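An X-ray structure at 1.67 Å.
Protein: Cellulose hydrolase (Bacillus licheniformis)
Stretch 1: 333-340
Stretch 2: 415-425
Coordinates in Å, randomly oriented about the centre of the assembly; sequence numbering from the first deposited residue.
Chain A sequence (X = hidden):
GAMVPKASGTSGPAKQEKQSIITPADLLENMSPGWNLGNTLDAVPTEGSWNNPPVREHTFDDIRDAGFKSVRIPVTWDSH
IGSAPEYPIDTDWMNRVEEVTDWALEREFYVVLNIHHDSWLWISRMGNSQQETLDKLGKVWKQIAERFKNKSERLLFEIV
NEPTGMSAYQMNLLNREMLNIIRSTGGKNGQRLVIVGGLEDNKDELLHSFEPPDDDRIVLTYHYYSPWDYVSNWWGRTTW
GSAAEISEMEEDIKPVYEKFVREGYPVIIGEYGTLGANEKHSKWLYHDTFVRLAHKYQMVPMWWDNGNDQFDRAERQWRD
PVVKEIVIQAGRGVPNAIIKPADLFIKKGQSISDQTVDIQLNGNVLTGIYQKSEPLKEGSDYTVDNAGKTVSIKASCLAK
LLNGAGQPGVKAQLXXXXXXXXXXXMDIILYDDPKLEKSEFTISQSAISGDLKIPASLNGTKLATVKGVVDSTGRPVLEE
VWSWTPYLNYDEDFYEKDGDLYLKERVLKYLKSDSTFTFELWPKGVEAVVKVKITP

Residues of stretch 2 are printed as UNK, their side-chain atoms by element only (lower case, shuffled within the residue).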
# COMPACT_ATOMS: atom_id res chain seq x y z
N GLY A 333 6.26 18.01 -1.48
CA GLY A 333 7.25 18.40 -2.48
C GLY A 333 8.68 18.46 -1.97
O GLY A 333 9.53 19.09 -2.58
N VAL A 334 8.95 17.80 -0.84
CA VAL A 334 10.28 17.81 -0.25
C VAL A 334 10.97 16.47 -0.48
O VAL A 334 10.50 15.44 -0.01
CB VAL A 334 10.21 18.11 1.26
CG1 VAL A 334 11.60 18.16 1.88
CG2 VAL A 334 9.46 19.43 1.50
N PRO A 335 12.05 16.46 -1.25
CA PRO A 335 12.78 15.21 -1.49
C PRO A 335 13.44 14.64 -0.24
O PRO A 335 13.90 15.38 0.64
CB PRO A 335 13.84 15.62 -2.51
CG PRO A 335 13.24 16.82 -3.21
CD PRO A 335 12.51 17.55 -2.12
N ASN A 336 13.48 13.31 -0.17
CA ASN A 336 14.08 12.58 0.94
C ASN A 336 15.34 11.84 0.51
O ASN A 336 15.35 11.19 -0.54
CB ASN A 336 13.08 11.58 1.52
CG ASN A 336 11.76 12.21 1.89
OD1 ASN A 336 11.65 12.86 2.93
ND2 ASN A 336 10.76 12.02 1.04
N ALA A 337 16.38 11.93 1.33
CA ALA A 337 17.58 11.15 1.10
C ALA A 337 17.28 9.67 1.40
O ALA A 337 16.50 9.35 2.30
CB ALA A 337 18.73 11.67 1.96
N ILE A 338 17.90 8.78 0.63
CA ILE A 338 17.70 7.34 0.81
C ILE A 338 19.06 6.66 1.00
O ILE A 338 19.96 6.81 0.16
CB ILE A 338 16.96 6.71 -0.40
CG1 ILE A 338 15.65 7.46 -0.71
CG2 ILE A 338 16.69 5.24 -0.15
CD1 ILE A 338 14.57 7.31 0.37
N ILE A 339 19.22 5.95 2.12
CA ILE A 339 20.45 5.20 2.38
C ILE A 339 20.39 3.74 1.90
O ILE A 339 19.30 3.15 1.84
CB ILE A 339 20.82 5.19 3.90
CG1 ILE A 339 19.79 4.38 4.70
CG2 ILE A 339 20.95 6.62 4.43
CD1 ILE A 339 20.18 4.18 6.16
N LYS A 340 21.55 3.19 1.57
CA LYS A 340 21.69 1.77 1.20
C LYS A 340 23.01 1.24 1.77
O LYS A 340 24.08 1.73 1.41
CB LYS A 340 21.66 1.59 -0.32
CG LYS A 340 21.34 0.18 -0.78
CD LYS A 340 21.16 0.11 -2.30
CE LYS A 340 20.76 -1.30 -2.74
NZ LYS A 340 20.76 -1.43 -4.22
N UNK A 415 20.51 6.68 13.22
CA UNK A 415 19.63 7.66 12.58
C UNK A 415 20.44 8.70 11.82
O UNK A 415 21.18 9.48 12.41
c UNK A 415 18.73 8.36 13.62
o UNK A 415 17.89 7.39 14.26
c UNK A 415 17.84 9.41 12.96
N UNK A 416 20.33 8.68 10.49
CA UNK A 416 20.96 9.68 9.64
C UNK A 416 19.99 10.85 9.49
O UNK A 416 18.89 10.67 8.96
c UNK A 416 21.30 9.11 8.25
c UNK A 416 23.57 8.14 7.71
c UNK A 416 22.90 5.70 8.82
c UNK A 416 24.49 7.10 7.71
c UNK A 416 21.98 6.74 8.81
c UNK A 416 24.16 5.88 8.26
c UNK A 416 22.31 7.98 8.27
N UNK A 417 20.39 12.03 9.96
CA UNK A 417 19.53 13.20 9.85
C UNK A 417 19.98 14.06 8.68
O UNK A 417 21.16 14.08 8.35
c UNK A 417 19.12 13.22 12.34
c UNK A 417 19.55 14.06 11.15
o UNK A 417 20.86 14.57 11.38
N UNK A 418 19.03 14.76 8.07
CA UNK A 418 19.33 15.64 6.94
C UNK A 418 18.73 17.01 7.21
O UNK A 418 17.80 17.13 8.00
c UNK A 418 19.43 13.68 5.34
c UNK A 418 19.42 11.27 5.58
c UNK A 418 18.84 12.52 5.82
c UNK A 418 20.59 11.19 4.86
c UNK A 418 21.18 12.33 4.38
c UNK A 418 20.61 13.57 4.62
c UNK A 418 18.82 15.03 5.63
N UNK A 419 19.29 18.05 6.59
CA UNK A 419 18.82 19.41 6.83
C UNK A 419 17.34 19.52 6.49
O UNK A 419 16.58 20.19 7.19
c UNK A 419 19.40 22.63 7.38
c UNK A 419 18.40 23.83 5.84
n UNK A 419 18.62 22.63 5.34
c UNK A 419 19.24 21.84 6.29
n UNK A 419 18.87 23.86 7.08
c UNK A 419 19.63 20.42 6.03
N UNK A 420 16.93 18.85 5.41
CA UNK A 420 15.52 18.77 5.02
C UNK A 420 15.14 17.34 4.63
O UNK A 420 16.01 16.52 4.29
c UNK A 420 15.27 22.13 3.09
c UNK A 420 15.61 23.56 3.50
c UNK A 420 15.22 19.74 3.88
c UNK A 420 15.37 21.20 4.29
n UNK A 420 15.60 24.49 2.33
N UNK A 421 13.85 17.04 4.69
CA UNK A 421 13.35 15.71 4.38
C UNK A 421 13.49 14.76 5.56
O UNK A 421 14.10 15.09 6.58
N UNK A 422 12.94 13.56 5.39
CA UNK A 422 12.89 12.57 6.47
C UNK A 422 14.27 12.07 6.88
O UNK A 422 15.20 12.02 6.08
c UNK A 422 12.01 11.41 6.04
N UNK A 423 14.41 11.69 8.15
CA UNK A 423 15.61 10.99 8.59
C UNK A 423 15.58 9.55 8.08
O UNK A 423 14.52 8.98 7.86
c UNK A 423 15.73 10.99 10.11
o UNK A 423 15.99 12.30 10.60
N UNK A 424 16.76 8.97 7.90
CA UNK A 424 16.89 7.57 7.54
C UNK A 424 17.39 6.80 8.76
O UNK A 424 18.26 7.29 9.49
c UNK A 424 17.30 7.94 5.04
c UNK A 424 16.39 6.94 4.36
o UNK A 424 16.85 5.97 3.77
c UNK A 424 17.84 7.41 6.36
n UNK A 424 15.09 7.16 4.47
N UNK A 425 16.82 5.63 9.00
CA UNK A 425 17.22 4.78 10.13
C UNK A 425 17.78 3.43 9.67
O UNK A 425 17.09 2.66 9.02
c UNK A 425 16.45 3.59 12.20
c UNK A 425 16.03 4.52 11.06
c UNK A 425 15.45 5.83 11.58
O HOH W 1 15.93 13.53 3.70
O HOH W 2 14.65 10.07 4.14

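Position 415 has three side-chain atoms: one carbon carrying an oxygen and a carbon. It points away from stretch 1 and touches nothing there. Branching at the first carbon with one oxygen makes it Thr-415.

Position 416 has one carbon and then a ring of six carbons, with no oxygen. Ile-339 CG2 lies over one face of this ring. It is Phe-416. Its CE1 is 4.1 Å from Ile-339 CD1, an apolar contact.

Position 417 again has a carbon carrying one oxygen and one carbon. It is out of reach of stretch 1. This is Thr-417.

Position 418 has one carbon and a six-carbon ring. Ala-337 CB sits over the ring face, 3.5 Å from the centroid and 12° off the normal. The residue is Phe-418. Its CZ is 3.5 Å from Ala-337 CB, and a small methyl fits this close CH-pi approach.

Position 419 has one carbon and a five-membered ring of three carbons and two nitrogens. It is exposed and out of reach. The ring identifies His-419.

Position 420 has four carbons in a row ending in nitrogen. The chain leads away from stretch 1, but its CB is 4.4 Å from Val-334 CG1. It is Lys-420.

Position 421 has no side-chain atoms. Its phi is 82°, and an ideal CB would lie 2.5 Å from Pro-335 O, a clash. It is Gly-421.

Position 422 has a single side-chain carbon. That CB is 3.5 Å from Asn-336 OD1. It is Ala-422.

Position 423 has one carbon and one oxygen, pointing away from stretch 1. It is Ser-423.

Position 424 has three carbons, the third carrying an oxygen and a nitrogen. The oxygen accepts a hydrogen bond from Ile-339 N. A terminal amide on a chain this long gives Gln-424.

Position 425 has one carbon carrying two carbons. It points away from stretch 1. It is Val-425.

The contact joins two amide side chains to backbone nitrogens. Ala-422 N donates to Asn-336 OD1 at 2.9 Å, nearly straight at 175°. Ile-339 N donates to Gln-424 OE1 at 2.9 Å. Thus each stretch supplies one side-chain acceptor to the other. Two waters extend the polar link. Water 1 accepts from Ala-337 N and donates to Lys-420 O and Ala-422 O. Water 2 donates to Ala-337 O and Ala-422 O. Ala-337 and Ile-339 add apolar packing against the two phenylalanine rings. Within stretch 2, Phe-416 and Gln-424 pair through two backbone hydrogen bonds.

Stretch 2 (415-425) TFTFHKGASQV
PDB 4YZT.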